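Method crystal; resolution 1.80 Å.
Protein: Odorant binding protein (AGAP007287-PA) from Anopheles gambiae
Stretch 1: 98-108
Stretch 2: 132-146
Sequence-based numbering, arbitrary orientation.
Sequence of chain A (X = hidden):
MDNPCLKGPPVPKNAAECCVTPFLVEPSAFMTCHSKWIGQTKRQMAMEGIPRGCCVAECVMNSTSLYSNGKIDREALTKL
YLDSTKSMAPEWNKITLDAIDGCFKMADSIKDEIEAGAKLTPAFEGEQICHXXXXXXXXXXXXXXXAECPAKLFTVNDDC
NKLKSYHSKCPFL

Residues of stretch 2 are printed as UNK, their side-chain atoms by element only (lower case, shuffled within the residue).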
# COMPACT_ATOMS: atom_id res chain seq x y z
N ASP A 98 -14.83 5.32 1.52
CA ASP A 98 -14.90 5.12 0.07
C ASP A 98 -13.64 4.38 -0.43
O ASP A 98 -13.77 3.48 -1.26
CB ASP A 98 -15.07 6.45 -0.68
CG ASP A 98 -16.44 7.14 -0.57
OD1 ASP A 98 -17.32 6.61 0.16
OD2 ASP A 98 -16.62 8.21 -1.20
N ALA A 99 -12.45 4.77 0.08
CA ALA A 99 -11.18 4.15 -0.31
C ALA A 99 -11.17 2.65 0.04
O ALA A 99 -10.82 1.84 -0.82
CB ALA A 99 -10.03 4.85 0.38
N ILE A 100 -11.64 2.28 1.24
CA ILE A 100 -11.72 0.88 1.69
C ILE A 100 -12.67 0.08 0.78
O ILE A 100 -12.31 -1.01 0.34
CB ILE A 100 -12.09 0.77 3.19
CG1 ILE A 100 -11.00 1.38 4.09
CG2 ILE A 100 -12.36 -0.71 3.58
CD1 ILE A 100 -11.46 1.65 5.53
N ASP A 101 -13.84 0.65 0.49
CA ASP A 101 -14.82 -0.01 -0.37
C ASP A 101 -14.23 -0.28 -1.77
O ASP A 101 -14.34 -1.39 -2.27
CB ASP A 101 -16.11 0.82 -0.47
CG ASP A 101 -17.30 0.00 -0.90
OD1 ASP A 101 -17.59 -1.03 -0.23
OD2 ASP A 101 -17.93 0.37 -1.91
N GLY A 102 -13.60 0.73 -2.35
CA GLY A 102 -13.02 0.62 -3.68
C GLY A 102 -11.87 -0.36 -3.77
O GLY A 102 -11.73 -1.05 -4.78
N CYS A 103 -11.04 -0.42 -2.71
CA CYS A 103 -9.88 -1.33 -2.67
C CYS A 103 -10.27 -2.78 -2.51
O CYS A 103 -9.72 -3.63 -3.21
CB CYS A 103 -8.85 -0.88 -1.63
SG CYS A 103 -8.10 0.73 -2.03
N PHE A 104 -11.29 -3.05 -1.68
CA PHE A 104 -11.79 -4.42 -1.48
C PHE A 104 -12.53 -4.88 -2.74
O PHE A 104 -12.40 -6.05 -3.13
CB PHE A 104 -12.67 -4.53 -0.21
CG PHE A 104 -11.84 -4.81 1.03
CD1 PHE A 104 -11.53 -6.11 1.40
CD2 PHE A 104 -11.32 -3.76 1.80
CE1 PHE A 104 -10.73 -6.37 2.54
CE2 PHE A 104 -10.55 -4.02 2.94
CZ PHE A 104 -10.27 -5.32 3.31
N LYS A 105 -13.26 -3.96 -3.42
CA LYS A 105 -13.97 -4.25 -4.68
C LYS A 105 -12.95 -4.64 -5.77
O LYS A 105 -13.15 -5.64 -6.48
CB LYS A 105 -14.80 -3.04 -5.13
CG LYS A 105 -15.92 -3.38 -6.10
CD LYS A 105 -16.39 -2.12 -6.84
CE LYS A 105 -17.69 -2.32 -7.59
NZ LYS A 105 -17.55 -3.24 -8.74
N MET A 106 -11.86 -3.87 -5.88
CA MET A 106 -10.76 -4.10 -6.82
C MET A 106 -10.12 -5.46 -6.56
O MET A 106 -9.91 -6.24 -7.50
CB MET A 106 -9.73 -2.95 -6.75
CG MET A 106 -8.51 -3.15 -7.69
SD MET A 106 -7.18 -4.13 -6.95
CE MET A 106 -6.57 -2.94 -5.70
N ALA A 107 -9.83 -5.78 -5.28
CA ALA A 107 -9.19 -7.05 -4.90
C ALA A 107 -10.06 -8.22 -5.32
O ALA A 107 -9.54 -9.16 -5.90
CB ALA A 107 -8.92 -7.08 -3.40
N ASP A 108 -11.40 -8.11 -5.11
CA ASP A 108 -12.32 -9.16 -5.53
C ASP A 108 -12.28 -9.36 -7.04
O ASP A 108 -12.36 -10.49 -7.49
CB ASP A 108 -13.74 -8.84 -5.06
CG ASP A 108 -14.78 -9.82 -5.57
OD1 ASP A 108 -14.76 -10.99 -5.12
OD2 ASP A 108 -15.56 -9.45 -6.47
N UNK A 132 -0.55 -12.28 -2.03
CA UNK A 132 -0.67 -10.90 -2.54
C UNK A 132 -1.78 -10.05 -1.92
O UNK A 132 -1.78 -8.84 -2.14
c UNK A 132 -0.84 -13.27 -3.08
c UNK A 132 -0.93 -11.09 -4.04
c UNK A 132 -0.52 -12.50 -4.35
N UNK A 133 -2.74 -10.64 -1.18
CA UNK A 133 -3.86 -9.83 -0.66
C UNK A 133 -3.41 -8.62 0.17
O UNK A 133 -3.95 -7.52 -0.02
c UNK A 133 -6.28 -9.86 0.25
c UNK A 133 -4.48 -11.20 1.42
c UNK A 133 -4.96 -10.65 0.08
c UNK A 133 -6.95 -9.31 -1.07
N UNK A 134 -2.44 -8.80 1.07
CA UNK A 134 -2.03 -7.67 1.93
C UNK A 134 -1.55 -6.45 1.12
O UNK A 134 -1.98 -5.33 1.38
o UNK A 134 -1.46 -9.10 3.82
c UNK A 134 -0.97 -8.10 2.93
N UNK A 135 -0.67 -6.70 0.15
CA UNK A 135 -0.14 -5.65 -0.71
C UNK A 135 -1.21 -5.05 -1.61
O UNK A 135 -1.22 -3.84 -1.84
N UNK A 136 -2.12 -5.89 -2.13
CA UNK A 136 -3.21 -5.39 -3.00
C UNK A 136 -4.00 -4.32 -2.24
O UNK A 136 -4.20 -3.23 -2.77
c UNK A 136 -5.23 -6.11 -4.34
o UNK A 136 -3.29 -7.52 -4.09
c UNK A 136 -4.11 -6.55 -3.42
N UNK A 137 -4.40 -4.62 -1.00
CA UNK A 137 -5.18 -3.68 -0.18
C UNK A 137 -4.38 -2.47 0.23
O UNK A 137 -4.83 -1.32 0.02
c UNK A 137 -8.08 -5.08 -0.19
c UNK A 137 -5.84 -4.40 1.05
c UNK A 137 -6.81 -5.55 0.61
c UNK A 137 -6.57 -3.40 1.98
N UNK A 138 -3.19 -2.71 0.82
CA UNK A 138 -2.37 -1.64 1.36
C UNK A 138 -1.87 -0.64 0.30
O UNK A 138 -1.91 0.58 0.54
c UNK A 138 -0.43 -1.19 3.06
c UNK A 138 0.78 -1.88 3.75
c UNK A 138 -1.34 -0.52 4.13
c UNK A 138 -1.22 -2.20 2.22
N UNK A 139 -1.41 -1.17 -0.85
CA UNK A 139 -0.95 -0.34 -1.97
C UNK A 139 -2.06 0.58 -2.44
O UNK A 139 -1.85 1.78 -2.57
c UNK A 139 -0.48 -1.22 -3.13
N UNK A 140 -3.25 0.01 -2.66
CA UNK A 140 -4.44 0.72 -3.10
C UNK A 140 -4.85 1.77 -2.06
O UNK A 140 -5.16 2.91 -2.43
s UNK A 140 -7.13 0.49 -3.84
c UNK A 140 -5.56 -0.27 -3.37
N UNK A 141 -4.84 1.42 -0.77
CA UNK A 141 -5.22 2.37 0.27
C UNK A 141 -4.34 3.61 0.26
O UNK A 141 -4.84 4.74 0.23
c UNK A 141 -5.27 1.74 1.65
s UNK A 141 -8.11 1.80 1.69
c UNK A 141 -6.53 0.93 1.92
c UNK A 141 -7.95 3.10 2.97
N UNK A 142 -3.04 3.40 0.29
CA UNK A 142 -2.10 4.51 0.30
C UNK A 142 -2.23 5.41 -0.91
O UNK A 142 -2.25 6.65 -0.76
N UNK A 143 -2.31 4.82 -2.11
CA UNK A 143 -2.39 5.62 -3.34
C UNK A 143 -3.70 6.40 -3.41
O UNK A 143 -3.68 7.57 -3.78
c UNK A 143 -1.69 1.78 -5.81
c UNK A 143 -0.85 4.11 -4.68
s UNK A 143 -0.64 3.03 -6.15
c UNK A 143 -2.24 4.74 -4.60
N UNK A 144 -4.81 5.74 -3.06
CA UNK A 144 -6.14 6.38 -3.10
C UNK A 144 -6.24 7.52 -2.08
O UNK A 144 -6.75 8.59 -2.44
c UNK A 144 -7.26 5.34 -2.89
o UNK A 144 -7.12 4.29 -3.87
c UNK A 144 -8.65 5.97 -2.96
N UNK A 145 -5.81 7.29 -0.82
CA UNK A 145 -5.88 8.34 0.22
C UNK A 145 -5.12 9.60 -0.19
O UNK A 145 -5.64 10.70 -0.05
c UNK A 145 -6.24 6.73 2.23
c UNK A 145 -5.47 6.04 3.39
c UNK A 145 -7.68 7.23 2.55
c UNK A 145 -5.38 7.85 1.60
N UNK A 146 -3.90 9.42 -0.71
CA UNK A 146 -3.04 10.52 -1.16
C UNK A 146 -3.68 11.30 -2.32
O UNK A 146 -3.67 12.54 -2.28
c UNK A 146 0.87 12.28 -3.26
c UNK A 146 -1.65 9.98 -1.55
c UNK A 146 1.04 12.61 -0.90
c UNK A 146 -0.14 11.33 -3.06
c UNK A 146 1.45 12.92 -2.18
c UNK A 146 -0.59 11.03 -1.78
c UNK A 146 -0.00 11.69 -0.70
O HOH W 1 -10.32 2.97 -3.44

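Position 132 carries three carbons that close a ring onto its own backbone N, which identifies Pro132; it lies out of reach of the first helix. Position 133 has four carbons, forked at the first, one arm two carbons long: Ile133, whose CD1 comes 3.8 Å from Ala107 CB. At 134 one carbon followed by one oxygen gives Ser134, and at 135 the absence of side-chain atoms gives Gly135; neither touches stretch 1.

Position 136 has one carbon bearing an oxygen and a carbon, hence Thr136. Its CG2 packs against Met106 CE at 3.7 Å, while OG1 donates a hydrogen bond to Pro132 O (2.8 Å), so the hydroxyl has a partner within its own stretch. Position 137 again shows four carbons forked at the first with one longer arm: Ile137. The tip of that arm, CD1, lies 3.8 Å from the centroid of the Phe104 ring and 5° off the ring normal, a CH-pi contact over the face; CD1 also reaches Ala107 CB at 3.9 Å.

At 138 four carbons forked at the second make Leu138, whose CA-to-CB bond points away; the single carbon at 139 makes Ala139. Neither makes contact. Position 140 has one carbon and one sulfur, and that sulfur lies 2.1 Å from Cys103 SG, a covalent distance: Cys140, in a disulfide with chi3 of -82°. Its CB also meets Met106 CE at 3.7 Å.

Position 141 is an unbranched chain of two carbons, sulfur and carbon: Met141. Its SD is 3.6 Å from Ile100 N, and its CE 3.7 Å from Ile100 CG1 and 3.8 Å from Ala99 CB. Position 142, lacking side-chain atoms, is Gly142; position 143, another unbranched chain with sulfur before its last carbon, is Met143, out of reach.

At 144 one carbon carries an oxygen and a carbon: Thr144, with CG2 3.8 Å from Ala99 CB and OG1 donating to Cys140 O (2.8 Å). Position 145, four carbons forked at the second, is Leu145, whose CD2 approaches Ala99 CB at 4.0 Å. Position 146, one carbon then a six-carbon ring, is Phe146, too distant to touch.

The helix axes approach to 9.2 Å at 142°, nearer antiparallel than parallel, and the two stretches bury 550 Å² between them, both sides summed. Cys103 sits as a knob among Ile137, Cys140, Met141 and Thr144, fixed there by the disulfide. Apolar packing flanks this link, and no direct hydrogen bond crosses. One water donates to Ala99 O (2.9 Å) and weakly to Thr144 OG1 (3.5 Å).

Stretch 2, residues 132-146: PISGTILACMGMTLF
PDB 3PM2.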